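Local coordinates for beta-lactamase OXA-2 (Salmonella typhimurium, PDB 1K38), which hydrolyses the beta-lactam ring of oxacillin and other penicillins as a class D serine enzyme, conferring antibiotic resistance, at the interface of chains A and B. Residues are numbered along the deposited sequence; one frame, centred on the assembly and turned at random. Chains: chain A/B, Beta-lactamase OXA-2.

The interface of chains A and B. Residues chain A 180-185; chain B 97, 178-180, 233.
Two copies of one short strand, residues 177-181, pair antiparallel where the chains of the two-fold deposited dimer meet; the structure alone does not show whether this pairing is the biological one. At the tight centre A:Ala180 and B:Ala180 exchange backbone hydrogen bonds, A:Ala180 N to B:Ala180 O at 3.2 Å and B:Ala180 N to A:Ala180 O at 3.1 Å. Both are moderately bent, about 150° at H, and each donor sits above the carbonyl plane, about 45° out of it, not on a lone pair. The two methyls face each other across the bridge, CB of A:Ala180 to CB of B:Ala180 at 3.7 Å. Within chain A, the indole of A:Trp184 backs the strand, one face centred under the backbone N of A:Gly181. Beyond the bridge B:Arg97, extended from CG to NE, lays its guanidinium over the A:Arg182-A:Asn183 turn. Carbonyl A:Arg182 O and A:Asn183 CA lie against one face, near the rim, while A:Ile185 CG1 meets the edge in plane. NE, whose N-H points away, makes no hydrogen bond to that carbonyl; instead B:Arg97 NH2 reaches a water at 2.9 Å, which also contacts A:Gly181 O at 2.8 Å. The outer side is looser. A:Arg182 runs alongside B:Val178 and ends tip to tip with B:Arg233, NH2 to NH2 at 4.0 Å, guanidinium planes 78° apart. B:Glu179 OE1 takes both terminal nitrogens of B:Arg233, presenting its syn lone pair to NH1 (3.0 Å, a salt bridge) and meeting NH2 from above the carboxylate plane, and may soften this like-charge approach. Strand 177-181 turns through A:Arg182-A:Asn183 into strand 184-192, chain B helices 92-98 and 226-238 supply the flanking arginines, and the contact's centre lies about 24 Å from the catalytic serine A:Ser51.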
loop_
_atom_site.group_PDB
_atom_site.type_symbol
_atom_site.label_atom_id
_atom_site.label_comp_id
_atom_site.label_asym_id
_atom_site.label_seq_id
_atom_site.Cartn_x
_atom_site.Cartn_y
_atom_site.Cartn_z
ATOM N N ALA A 180 -4.815 0.426 -7.146
ATOM C CA ALA A 180 -5.602 -0.354 -6.203
ATOM C C ALA A 180 -7.077 0.006 -6.255
ATOM O O ALA A 180 -7.445 1.121 -6.631
ATOM C CB ALA A 180 -5.078 -0.161 -4.784
ATOM N N GLY A 181 -7.900 -0.971 -5.888
ATOM C CA GLY A 181 -9.339 -0.797 -5.828
ATOM C C GLY A 181 -9.741 -1.221 -4.428
ATOM O O GLY A 181 -8.879 -1.524 -3.609
ATOM N N ARG A 182 -11.038 -1.258 -4.144
ATOM C CA ARG A 182 -11.501 -1.644 -2.818
ATOM C C ARG A 182 -11.054 -3.032 -2.374
ATOM O O ARG A 182 -10.782 -3.248 -1.189
ATOM C CB ARG A 182 -13.031 -1.561 -2.745
ATOM C CG ARG A 182 -13.583 -0.152 -2.860
ATOM C CD ARG A 182 -15.098 -0.148 -2.706
ATOM N NE ARG A 182 -15.659 1.187 -2.883
ATOM C CZ ARG A 182 -15.483 2.196 -2.036
ATOM N NH1 ARG A 182 -14.757 2.032 -0.935
ATOM N NH2 ARG A 182 -16.024 3.379 -2.296
ATOM N N ASN A 183 -10.968 -3.972 -3.313
ATOM C CA ASN A 183 -10.571 -5.330 -2.962
ATOM C C ASN A 183 -9.358 -5.875 -3.709
ATOM O O ASN A 183 -9.146 -7.086 -3.747
ATOM C CB ASN A 183 -11.752 -6.294 -3.143
ATOM C CG ASN A 183 -12.239 -6.364 -4.573
ATOM O OD1 ASN A 183 -13.005 -7.262 -4.933
ATOM N ND2 ASN A 183 -11.811 -5.418 -5.396
ATOM N N TRP A 184 -8.558 -4.996 -4.301
ATOM C CA TRP A 184 -7.366 -5.456 -5.010
ATOM C C TRP A 184 -6.245 -4.420 -4.987
ATOM O O TRP A 184 -6.500 -3.215 -4.993
ATOM C CB TRP A 184 -7.700 -5.832 -6.458
ATOM C CG TRP A 184 -8.226 -4.712 -7.294
ATOM C CD1 TRP A 184 -9.517 -4.271 -7.361
ATOM C CD2 TRP A 184 -7.470 -3.880 -8.179
ATOM N NE1 TRP A 184 -9.611 -3.215 -8.235
ATOM C CE2 TRP A 184 -8.369 -2.954 -8.750
ATOM C CE3 TRP A 184 -6.119 -3.826 -8.543
ATOM C CZ2 TRP A 184 -7.960 -1.982 -9.668
ATOM C CZ3 TRP A 184 -5.711 -2.861 -9.455
ATOM C CH2 TRP A 184 -6.630 -1.950 -10.008
ATOM N N ILE A 185 -5.007 -4.905 -4.946
ATOM C CA ILE A 185 -3.838 -4.033 -4.923
ATOM C C ILE A 185 -2.787 -4.533 -5.902
ATOM O O ILE A 185 -2.362 -5.687 -5.839
ATOM C CB ILE A 185 -3.200 -3.970 -3.510
ATOM C CG1 ILE A 185 -4.231 -3.468 -2.496
ATOM C CG2 ILE A 185 -1.995 -3.024 -3.517
ATOM C CD1 ILE A 185 -3.752 -3.498 -1.055
ATOM N N ARG B 97 -11.468 -4.263 5.823
ATOM C CA ARG B 97 -12.280 -3.848 4.684
ATOM C C ARG B 97 -13.779 -3.977 4.931
ATOM O O ARG B 97 -14.568 -3.157 4.459
ATOM C CB ARG B 97 -11.903 -4.671 3.447
ATOM C CG ARG B 97 -10.533 -4.346 2.875
ATOM C CD ARG B 97 -10.163 -5.304 1.756
ATOM N NE ARG B 97 -9.040 -4.821 0.955
ATOM C CZ ARG B 97 -8.481 -5.517 -0.032
ATOM N NH1 ARG B 97 -8.939 -6.728 -0.333
ATOM N NH2 ARG B 97 -7.477 -4.997 -0.734
ATOM N N VAL B 178 -7.618 1.764 0.263
ATOM C CA VAL B 178 -8.948 1.679 -0.328
ATOM C C VAL B 178 -8.920 1.873 -1.838
ATOM O O VAL B 178 -9.750 1.325 -2.557
ATOM C CB VAL B 178 -9.886 2.740 0.301
ATOM C CG1 VAL B 178 -11.190 2.842 -0.483
ATOM C CG2 VAL B 178 -10.175 2.361 1.746
ATOM N N GLU B 179 -7.957 2.649 -2.313
ATOM C CA GLU B 179 -7.846 2.934 -3.736
ATOM C C GLU B 179 -6.482 3.560 -3.984
ATOM O O GLU B 179 -5.884 4.137 -3.075
ATOM C CB GLU B 179 -8.968 3.905 -4.123
ATOM C CG GLU B 179 -9.088 4.244 -5.592
ATOM C CD GLU B 179 -10.257 5.181 -5.855
ATOM O OE1 GLU B 179 -10.723 5.836 -4.899
ATOM O OE2 GLU B 179 -10.706 5.269 -7.013
ATOM N N ALA B 180 -5.980 3.445 -5.211
ATOM C CA ALA B 180 -4.689 4.030 -5.534
ATOM C C ALA B 180 -4.476 4.208 -7.025
ATOM O O ALA B 180 -5.065 3.499 -7.846
ATOM C CB ALA B 180 -3.557 3.173 -4.961
ATOM N N ARG B 233 -15.071 12.733 -0.627
ATOM C CA ARG B 233 -14.530 12.712 -1.982
ATOM C C ARG B 233 -14.797 14.021 -2.716
ATOM O O ARG B 233 -13.922 14.527 -3.415
ATOM C CB ARG B 233 -15.094 11.520 -2.766
ATOM C CG ARG B 233 -14.507 10.173 -2.335
ATOM C CD ARG B 233 -15.144 9.006 -3.081
ATOM N NE ARG B 233 -14.593 7.714 -2.674
ATOM C CZ ARG B 233 -13.476 7.182 -3.162
ATOM N NH1 ARG B 233 -12.776 7.829 -4.087
ATOM N NH2 ARG B 233 -13.062 5.995 -2.728
HETATM O O HOH W 1 -7.332 -2.222 -1.397
#